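Local coordinates for protein aminotransferase TlmJ (Streptoalloteichus hindustanus, PDB 5UID) that probably transfers amino groups with the help of pyridoxal 5'-phosphate, as a DegT/DnrJ/EryC1-family aminotransferase, likely in natural-product biosynthesis, at residues Val39-Phe44 against Gly255-Arg260; Asp78-Ser84 against Ala99-Cys104; Ser84-Val88 against Phe328-His334. All blocks are in the same frame, centred on the assembly; numbering follows the deposited sequence.

Interaction 1: Val39-Phe44 against Gly255-Arg260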
loop_
_atom_site.group_PDB
_atom_site.type_symbol
_atom_site.label_atom_id
_atom_site.label_comp_id
_atom_site.label_asym_id
_atom_site.label_seq_id
_atom_site.Cartn_x
_atom_site.Cartn_y
_atom_site.Cartn_z
ATOM N N VAL A 39 11.167 8.824 12.941
ATOM C CA VAL A 39 10.712 9.184 14.281
ATOM C C VAL A 39 9.599 8.250 14.742
ATOM O O VAL A 39 9.605 7.773 15.884
ATOM C CB VAL A 39 10.271 10.660 14.312
ATOM C CG1 VAL A 39 9.487 10.958 15.582
ATOM C CG2 VAL A 39 11.489 11.574 14.207
ATOM N N PHE A 40 8.632 7.965 13.864
ATOM C CA PHE A 40 7.525 7.090 14.248
ATOM C C PHE A 40 8.011 5.675 14.542
ATOM O O PHE A 40 7.538 5.038 15.490
ATOM C CB PHE A 40 6.455 7.076 13.155
ATOM C CG PHE A 40 5.255 6.232 13.493
ATOM C CD1 PHE A 40 4.682 6.289 14.755
ATOM C CD2 PHE A 40 4.690 5.392 12.546
ATOM C CE1 PHE A 40 3.578 5.517 15.071
ATOM C CE2 PHE A 40 3.582 4.622 12.853
ATOM C CZ PHE A 40 3.026 4.683 14.118
ATOM N N GLU A 41 8.951 5.165 13.740
ATOM C CA GLU A 41 9.546 3.867 14.040
ATOM C C GLU A 41 10.208 3.877 15.413
ATOM O O GLU A 41 9.998 2.969 16.225
ATOM C CB GLU A 41 10.553 3.482 12.954
ATOM C CG GLU A 41 9.921 3.089 11.628
ATOM C CD GLU A 41 10.939 2.605 10.611
ATOM O OE1 GLU A 41 12.139 2.548 10.946
ATOM O OE2 GLU A 41 10.538 2.275 9.476
ATOM N N ALA A 42 11.006 4.911 15.694
ATOM C CA ALA A 42 11.650 5.010 17.000
ATOM C C ALA A 42 10.621 5.138 18.116
ATOM O O ALA A 42 10.786 4.553 19.194
ATOM C CB ALA A 42 12.619 6.192 17.021
ATOM N N ASP A 43 9.550 5.899 17.876
ATOM C CA ASP A 43 8.494 6.029 18.874
ATOM C C ASP A 43 7.803 4.693 19.119
ATOM O O ASP A 43 7.596 4.289 20.269
ATOM C CB ASP A 43 7.480 7.084 18.429
ATOM C CG ASP A 43 8.028 8.495 18.512
ATOM O OD1 ASP A 43 9.143 8.668 19.048
ATOM O OD2 ASP A 43 7.342 9.428 18.041
ATOM N N PHE A 44 7.434 3.994 18.042
ATOM C CA PHE A 44 6.731 2.724 18.193
ATOM C C PHE A 44 7.626 1.672 18.839
ATOM O O PHE A 44 7.165 0.892 19.680
ATOM C CB PHE A 44 6.217 2.244 16.833
ATOM C CG PHE A 44 5.132 1.208 16.924
ATOM C CD1 PHE A 44 3.848 1.566 17.299
ATOM C CD2 PHE A 44 5.395 -0.120 16.631
ATOM C CE1 PHE A 44 2.843 0.617 17.387
ATOM C CE2 PHE A 44 4.396 -1.074 16.713
ATOM C CZ PHE A 44 3.119 -0.705 17.093
ATOM N N GLY A 255 0.931 9.003 12.851
ATOM C CA GLY A 255 1.158 7.901 13.774
ATOM C C GLY A 255 1.782 8.337 15.086
ATOM O O GLY A 255 1.407 7.849 16.156
ATOM N N SER A 256 2.752 9.253 15.026
ATOM C CA SER A 256 3.369 9.743 16.251
ATOM C C SER A 256 2.349 10.452 17.134
ATOM O O SER A 256 2.402 10.346 18.364
ATOM C CB SER A 256 4.537 10.673 15.921
ATOM O OG SER A 256 5.639 9.943 15.417
ATOM N N VAL A 257 1.409 11.175 16.522
ATOM C CA VAL A 257 0.370 11.845 17.298
ATOM C C VAL A 257 -0.582 10.820 17.900
ATOM O O VAL A 257 -0.921 10.887 19.088
ATOM C CB VAL A 257 -0.376 12.871 16.425
ATOM C CG1 VAL A 257 -1.527 13.491 17.203
ATOM C CG2 VAL A 257 0.578 13.951 15.930
ATOM N N GLN A 258 -1.023 9.852 17.092
ATOM C CA GLN A 258 -1.931 8.823 17.591
ATOM C C GLN A 258 -1.275 7.984 18.681
ATOM O O GLN A 258 -1.939 7.565 19.637
ATOM C CB GLN A 258 -2.399 7.932 16.439
ATOM C CG GLN A 258 -3.347 8.613 15.468
ATOM C CD GLN A 258 -4.798 8.505 15.895
ATOM O OE1 GLN A 258 -5.339 7.405 16.022
ATOM N NE2 GLN A 258 -5.436 9.649 16.121
ATOM N N LEU A 259 0.029 7.728 18.555
ATOM C CA LEU A 259 0.726 6.938 19.565
ATOM C C LEU A 259 0.734 7.646 20.916
ATOM O O LEU A 259 0.543 7.010 21.959
ATOM C CB LEU A 259 2.151 6.635 19.100
ATOM C CG LEU A 259 2.992 5.745 20.016
ATOM C CD1 LEU A 259 2.249 4.456 20.337
ATOM C CD2 LEU A 259 4.337 5.447 19.377
ATOM N N ARG A 260 0.946 8.966 20.919
ATOM C CA ARG A 260 0.911 9.709 22.177
ATOM C C ARG A 260 -0.481 9.706 22.794
ATOM O O ARG A 260 -0.613 9.771 24.022
ATOM C CB ARG A 260 1.389 11.146 21.962
ATOM C CG ARG A 260 2.890 11.284 21.796
ATOM C CD ARG A 260 3.305 12.746 21.728
ATOM N NE ARG A 260 2.947 13.369 20.455
ATOM C CZ ARG A 260 3.759 13.435 19.404
ATOM N NH1 ARG A 260 4.978 12.915 19.469
ATOM N NH2 ARG A 260 3.352 14.022 18.286
HETATM O O HOH W 1 4.864 9.266 19.359
HETATM O O HOH W 2 7.519 12.025 18.181
#
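A glycine on one helix can leave a place for an aromatic ring from its neighbour, and this pair illustrates the principle. The segments 39-44 and 255-260 point in similar directions, with 23° between their axes and a closest approach of 9.6 Å. A CB on Gly255 would collide with Phe40, whose t rotamer carries the ring across so that CE1 rests 3.3 Å from Gly255 C, while Gly255 CA sits over the ring face as a CH-pi contact, 3.9 Å from the centroid. One turn on, Leu259, t at chi1 and p at chi2, sends CD2 against the facing helix: it lies 3.7 Å from both Asp43 CB and Phe44 N, and 4.4 Å from both Phe40 CE1 and Phe44 CD1. A polar border adjoins this packing. Asp43, in the m rotamer, brings OD2 to 3.2 Å from Ser256 OG. Water 1 donates to Asp43 OD2 (2.8 Å) and to Ser256 O (2.9 Å); water 2 donates to Asp43 OD2 (2.6 Å) and accepts from Arg260 NH1 (3.0 Å). Asp43 OD2 and Arg260 NH1 stay 4.4 Å apart, beyond a salt bridge, so solvent mediates. Around this pair, Phe40 and Phe44 rest on Met196 of strand 195-199, and Phe44 also meets Trp181 of strand 178-182 edge-to-face; from helix 249-280, which also carries the PLP-pocket residues Ala251 and Ile254, Val257 turns to helix 16-28, whose Glu18 accepts a hydrogen bond from Gln258.

Interaction 2: Asp78-Ser84 against Ala99-Cys104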
loop_
_atom_site.group_PDB
_atom_site.type_symbol
_atom_site.label_atom_id
_atom_site.label_comp_id
_atom_site.label_asym_id
_atom_site.label_seq_id
_atom_site.Cartn_x
_atom_site.Cartn_y
_atom_site.Cartn_z
ATOM N N ASP A 78 4.919 -26.649 1.920
ATOM C CA ASP A 78 4.969 -26.167 3.290
ATOM C C ASP A 78 3.561 -25.960 3.835
ATOM O O ASP A 78 2.585 -25.841 3.089
ATOM C CB ASP A 78 5.757 -24.857 3.376
ATOM C CG ASP A 78 7.201 -25.009 2.935
ATOM O OD1 ASP A 78 7.685 -26.155 2.845
ATOM O OD2 ASP A 78 7.859 -23.974 2.689
ATOM N N GLU A 79 3.466 -25.916 5.162
ATOM C CA GLU A 79 2.211 -25.670 5.856
ATOM C C GLU A 79 2.421 -24.600 6.916
ATOM O O GLU A 79 3.487 -24.529 7.534
ATOM C CB GLU A 79 1.670 -26.949 6.503
ATOM C CG GLU A 79 1.251 -28.014 5.509
ATOM C CD GLU A 79 0.749 -29.273 6.184
ATOM O OE1 GLU A 79 1.101 -29.499 7.362
ATOM O OE2 GLU A 79 -0.002 -30.034 5.539
ATOM N N VAL A 80 1.404 -23.765 7.117
ATOM C CA VAL A 80 1.422 -22.739 8.151
ATOM C C VAL A 80 0.155 -22.877 8.979
ATOM O O VAL A 80 -0.954 -22.862 8.433
ATOM C CB VAL A 80 1.534 -21.321 7.561
ATOM C CG1 VAL A 80 1.537 -20.286 8.680
ATOM C CG2 VAL A 80 2.793 -21.195 6.713
ATOM N N VAL A 81 0.321 -23.017 10.290
ATOM C CA VAL A 81 -0.804 -23.172 11.203
ATOM C C VAL A 81 -1.267 -21.794 11.657
ATOM O O VAL A 81 -0.451 -20.932 12.004
ATOM C CB VAL A 81 -0.421 -24.048 12.406
ATOM C CG1 VAL A 81 -1.593 -24.174 13.361
ATOM C CG2 VAL A 81 0.038 -25.424 11.937
ATOM N N LEU A 82 -2.580 -21.586 11.645
ATOM C CA LEU A 82 -3.203 -20.363 12.126
ATOM C C LEU A 82 -4.620 -20.710 12.549
ATOM O O LEU A 82 -5.220 -21.633 11.985
ATOM C CB LEU A 82 -3.211 -19.257 11.057
ATOM C CG LEU A 82 -4.117 -19.356 9.825
ATOM C CD1 LEU A 82 -4.097 -18.033 9.060
ATOM C CD2 LEU A 82 -3.723 -20.510 8.902
ATOM N N PRO A 83 -5.172 -20.020 13.546
ATOM C CA PRO A 83 -6.549 -20.313 13.955
ATOM C C PRO A 83 -7.531 -19.993 12.842
ATOM O O PRO A 83 -7.307 -19.098 12.023
ATOM C CB PRO A 83 -6.761 -19.407 15.173
ATOM C CG PRO A 83 -5.758 -18.317 15.014
ATOM C CD PRO A 83 -4.567 -18.962 14.372
ATOM N N SER A 84 -8.627 -20.758 12.807
ATOM C CA SER A 84 -9.697 -20.460 11.863
ATOM C C SER A 84 -10.203 -19.036 12.039
ATOM O O SER A 84 -10.622 -18.398 11.066
ATOM C CB SER A 84 -10.839 -21.460 12.032
ATOM O OG SER A 84 -11.869 -21.222 11.091
ATOM N N ALA A 99 1.942 -22.244 -0.304
ATOM C CA ALA A 99 1.855 -23.020 0.922
ATOM C C ALA A 99 0.399 -23.280 1.293
ATOM O O ALA A 99 -0.522 -22.615 0.810
ATOM C CB ALA A 99 2.567 -22.302 2.069
ATOM N N ARG A 100 0.202 -24.260 2.175
ATOM C CA ARG A 100 -1.134 -24.676 2.572
ATOM C C ARG A 100 -1.462 -24.126 3.949
ATOM O O ARG A 100 -0.794 -24.496 4.928
ATOM C CB ARG A 100 -1.238 -26.197 2.574
ATOM C CG ARG A 100 -2.562 -26.733 3.087
ATOM C CD ARG A 100 -2.659 -28.239 2.873
ATOM N NE ARG A 100 -3.897 -28.792 3.410
ATOM C CZ ARG A 100 -3.987 -29.438 4.569
ATOM N NH1 ARG A 100 -2.906 -29.620 5.315
ATOM N NH2 ARG A 100 -5.158 -29.906 4.980
ATOM N N PRO A 101 -2.459 -23.249 4.080
ATOM C CA PRO A 101 -2.883 -22.796 5.414
ATOM C C PRO A 101 -3.592 -23.925 6.148
ATOM O O PRO A 101 -4.584 -24.469 5.660
ATOM C CB PRO A 101 -3.836 -21.631 5.113
ATOM C CG PRO A 101 -3.637 -21.305 3.655
ATOM C CD PRO A 101 -3.208 -22.580 3.006
ATOM N N VAL A 102 -3.081 -24.273 7.324
ATOM C CA VAL A 102 -3.626 -25.355 8.138
ATOM C C VAL A 102 -4.314 -24.724 9.339
ATOM O O VAL A 102 -3.649 -24.237 10.263
ATOM C CB VAL A 102 -2.540 -26.348 8.570
ATOM C CG1 VAL A 102 -3.136 -27.429 9.462
ATOM C CG2 VAL A 102 -1.877 -26.966 7.348
ATOM N N PHE A 103 -5.644 -24.734 9.336
ATOM C CA PHE A 103 -6.405 -24.028 10.355
ATOM C C PHE A 103 -6.544 -24.863 11.623
ATOM O O PHE A 103 -6.785 -26.073 11.568
ATOM C CB PHE A 103 -7.788 -23.652 9.821
ATOM C CG PHE A 103 -7.744 -22.716 8.646
ATOM C CD1 PHE A 103 -7.312 -21.410 8.803
ATOM C CD2 PHE A 103 -8.138 -23.141 7.388
ATOM C CE1 PHE A 103 -7.267 -20.545 7.725
ATOM C CE2 PHE A 103 -8.100 -22.281 6.304
ATOM C CZ PHE A 103 -7.662 -20.982 6.474
ATOM N N CYS A 104 -6.388 -24.206 12.769
ATOM C CA CYS A 104 -6.583 -24.836 14.065
ATOM C C CYS A 104 -7.792 -24.225 14.762
ATOM O O CYS A 104 -8.271 -23.146 14.403
ATOM C CB CYS A 104 -5.334 -24.699 14.946
ATOM S SG CYS A 104 -5.039 -23.045 15.615
#
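The parallel strands of a beta-alpha-beta unit lie directly side by side here: strand 79-83 leads through helix 88-95 into strand 100-104, the outermost strand at this end of the chain's mixed sheet. Their side chains interlock differently on the two faces. On the face of Glu79 and Val81, Val102 fills the hollow between these two residues, its CG2 3.6 Å from Glu79 CB and its CB 4.3 Å from Val81 CG2; further along, Val81 CG1 reaches Cys104 CB at 4.1 Å. The other face carries Val80, Leu82, Pro101 and Phe103. Leu82, p at chi1, swings CD2 across the strand boundary into the notch between Pro101 CB, 4.0 Å away, and Phe103 CD1, 3.7 Å away. Helix 88-95 closes over this side, with Ile94 touching Val80, Leu82 and Pro101. Beneath the side chains, main-chain hydrogen bonds alternate regularly, from Arg100 N to Asp78 O (3.0 Å) through Val102 N to Val80 O (2.8 Å) to Ser84 N to Cys104 O (2.9 Å). Pro83 and Pro101 have no N-H to give, yet the register needs none from either, and their CA atoms make CA-H...O contacts, as do those of Glu79, Val81 and Phe103. At the exposed end, the extended Arg100 side chain brings NH1 2.9 Å from Glu79 OE2, a salt bridge whose hydrogen bond is weak, with an N-H...O angle of 127°.

Interaction 3: Ser84-Val88 against Phe328-His334. With SO4 (sulfate ion), chain E.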
loop_
_atom_site.group_PDB
_atom_site.type_symbol
_atom_site.label_atom_id
_atom_site.label_comp_id
_atom_site.label_asym_id
_atom_site.label_seq_id
_atom_site.Cartn_x
_atom_site.Cartn_y
_atom_site.Cartn_z
ATOM N N SER A 84 -8.627 -20.758 12.807
ATOM C CA SER A 84 -9.697 -20.460 11.863
ATOM C C SER A 84 -10.203 -19.036 12.039
ATOM O O SER A 84 -10.622 -18.398 11.066
ATOM C CB SER A 84 -10.839 -21.460 12.032
ATOM O OG SER A 84 -11.869 -21.222 11.091
ATOM N N ILE A 85 -10.159 -18.521 13.264
ATOM C CA ILE A 85 -10.539 -17.128 13.533
ATOM C C ILE A 85 -9.283 -16.298 13.300
ATOM O O ILE A 85 -8.572 -15.891 14.223
ATOM C CB ILE A 85 -11.122 -16.948 14.938
ATOM C CG1 ILE A 85 -12.245 -17.961 15.179
ATOM C CG2 ILE A 85 -11.632 -15.523 15.127
ATOM C CD1 ILE A 85 -13.350 -17.905 14.144
ATOM N N SER A 86 -8.992 -16.052 12.024
ATOM C CA SER A 86 -7.877 -15.207 11.627
ATOM C C SER A 86 -8.337 -14.267 10.525
ATOM O O SER A 86 -9.349 -14.503 9.862
ATOM C CB SER A 86 -6.670 -16.028 11.147
ATOM O OG SER A 86 -6.106 -16.787 12.204
ATOM N N PHE A 87 -7.580 -13.189 10.341
ATOM C CA PHE A 87 -7.865 -12.257 9.263
ATOM C C PHE A 87 -7.591 -12.917 7.918
ATOM O O PHE A 87 -6.637 -13.685 7.769
ATOM C CB PHE A 87 -7.020 -10.992 9.419
ATOM C CG PHE A 87 -7.256 -9.973 8.344
ATOM C CD1 PHE A 87 -8.466 -9.302 8.261
ATOM C CD2 PHE A 87 -6.267 -9.681 7.420
ATOM C CE1 PHE A 87 -8.686 -8.363 7.271
ATOM C CE2 PHE A 87 -6.480 -8.743 6.428
ATOM C CZ PHE A 87 -7.692 -8.082 6.355
ATOM N N VAL A 88 -8.445 -12.614 6.934
ATOM C CA VAL A 88 -8.356 -13.271 5.631
ATOM C C VAL A 88 -7.003 -13.019 4.977
ATOM O O VAL A 88 -6.477 -13.885 4.264
ATOM C CB VAL A 88 -9.521 -12.816 4.727
ATOM C CG1 VAL A 88 -9.494 -11.305 4.525
ATOM C CG2 VAL A 88 -9.481 -13.540 3.389
ATOM N N PHE A 328 -19.573 -9.499 13.227
ATOM C CA PHE A 328 -18.766 -10.587 13.762
ATOM C C PHE A 328 -17.403 -10.596 13.091
ATOM O O PHE A 328 -17.307 -10.496 11.863
ATOM C CB PHE A 328 -19.441 -11.949 13.573
ATOM C CG PHE A 328 -18.549 -13.109 13.920
ATOM C CD1 PHE A 328 -18.308 -13.440 15.243
ATOM C CD2 PHE A 328 -17.939 -13.857 12.923
ATOM C CE1 PHE A 328 -17.480 -14.502 15.569
ATOM C CE2 PHE A 328 -17.111 -14.917 13.241
ATOM C CZ PHE A 328 -16.881 -15.240 14.565
ATOM N N ARG A 329 -16.357 -10.709 13.904
ATOM C CA ARG A 329 -14.997 -10.970 13.459
ATOM C C ARG A 329 -14.450 -12.119 14.293
ATOM O O ARG A 329 -14.759 -12.218 15.484
ATOM C CB ARG A 329 -14.097 -9.736 13.625
ATOM C CG ARG A 329 -14.548 -8.501 12.866
ATOM C CD ARG A 329 -14.308 -8.644 11.375
ATOM N NE ARG A 329 -14.525 -7.381 10.678
ATOM C CZ ARG A 329 -15.705 -6.978 10.221
ATOM N NH1 ARG A 329 -15.814 -5.812 9.598
ATOM N NH2 ARG A 329 -16.776 -7.742 10.388
ATOM N N TYR A 330 -13.667 -13.001 13.676
ATOM C CA TYR A 330 -13.410 -13.009 12.240
ATOM C C TYR A 330 -14.061 -14.248 11.654
ATOM O O TYR A 330 -14.014 -15.317 12.266
ATOM C CB TYR A 330 -11.903 -13.002 11.950
ATOM C CG TYR A 330 -11.182 -11.791 12.496
ATOM C CD1 TYR A 330 -10.735 -11.760 13.810
ATOM C CD2 TYR A 330 -10.956 -10.676 11.699
ATOM C CE1 TYR A 330 -10.082 -10.651 14.318
ATOM C CE2 TYR A 330 -10.303 -9.561 12.198
ATOM C CZ TYR A 330 -9.869 -9.554 13.507
ATOM O OH TYR A 330 -9.221 -8.446 14.005
ATOM N N ALA A 331 -14.670 -14.105 10.482
ATOM C CA ALA A 331 -15.367 -15.220 9.858
ATOM C C ALA A 331 -14.450 -16.439 9.796
ATOM O O ALA A 331 -13.265 -16.305 9.463
ATOM C CB ALA A 331 -15.841 -14.837 8.455
ATOM N N PRO A 332 -14.946 -17.627 10.135
ATOM C CA PRO A 332 -14.070 -18.806 10.195
ATOM C C PRO A 332 -13.541 -19.171 8.818
ATOM O O PRO A 332 -14.298 -19.548 7.920
ATOM C CB PRO A 332 -14.982 -19.895 10.766
ATOM C CG PRO A 332 -16.363 -19.455 10.419
ATOM C CD PRO A 332 -16.346 -17.951 10.455
ATOM N N LEU A 333 -12.220 -19.055 8.655
ATOM C CA LEU A 333 -11.604 -19.283 7.353
ATOM C C LEU A 333 -11.596 -20.751 6.957
ATOM O O LEU A 333 -11.515 -21.053 5.761
ATOM C CB LEU A 333 -10.181 -18.728 7.357
ATOM C CG LEU A 333 -10.074 -17.207 7.486
ATOM C CD1 LEU A 333 -8.618 -16.779 7.544
ATOM C CD2 LEU A 333 -10.799 -16.533 6.330
ATOM N N HIS A 334 -11.694 -21.671 7.920
ATOM C CA HIS A 334 -11.721 -23.084 7.571
ATOM C C HIS A 334 -13.009 -23.483 6.865
ATOM O O HIS A 334 -13.107 -24.619 6.391
ATOM C CB HIS A 334 -11.513 -23.948 8.817
ATOM C CG HIS A 334 -12.752 -24.159 9.629
ATOM N ND1 HIS A 334 -13.262 -23.198 10.474
ATOM C CD2 HIS A 334 -13.572 -25.232 9.741
ATOM C CE1 HIS A 334 -14.349 -23.665 11.064
ATOM N NE2 HIS A 334 -14.558 -24.897 10.636
HETATM S S SO4 E . -19.185 -5.793 8.202
HETATM O O1 SO4 E . -20.155 -5.683 9.287
HETATM O O2 SO4 E . -18.516 -7.090 8.272
HETATM O O3 SO4 E . -18.198 -4.725 8.327
HETATM O O4 SO4 E . -19.879 -5.673 6.922
HETATM O O HOH W 3 -11.832 -14.131 8.633
#
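The wall of the cofactor site is built partly from this contact: Tyr330 OH hydrogen-bonds O3 of the pyridoxal-phosphate-modified lysine at position 187. A cis peptide precedes Tyr330, whose CB lies 4.1 Å from Ile85 CG2 and CE2 4.4 Å from Phe87 CD1. Ile85, centre of an inverse gamma turn, brings CD1 to 3.3 Å from Tyr330 O. In the fold type I architecture expected of this family, the loop 84-88 leaves strand 79-83 for helix 88-95, with Phe87 at the N-cap position. Ser84 fastens it to 328-334: its O accepts from Leu333 N (3.0 Å), its OG from His334 N (3.2 Å), and OG and His334 ND1 share a very short bond (2.5 Å). Water 3 bridges Ser86 O (2.8 Å) and Ala331 O (2.7 Å). Arg329 NH1 donates to O3 (2.9 Å) and Arg329 NH2 to O2 (2.8 Å) of a sulfate probably from the crystallisation liquor, also held by Tyr325 and Thr327. Phe236 of the second subunit packs on Val88 and Leu333.

Interactions 2 and 3 are buried neighbours, their centres about 12 Å apart, and both use Ser84. Its backbone N ends the strand pairing of interaction 2, whereas its O and OG serve interaction 3; Phe103 of the sheet edge also packs on Leu333 and His334. Interaction 1 stands on the other side of the chain's centre, about 33 Å from interaction 2 and 29 Å from interaction 3, centre to centre, and is only partly buried. Chemistry follows place: regular main-chain bonding within the sheet, mixed backbone and side-chain bonds centred on Ser84 where a loop meets one running into a 3-10 turn, and side-chain packing with a hydrated polar border between helices.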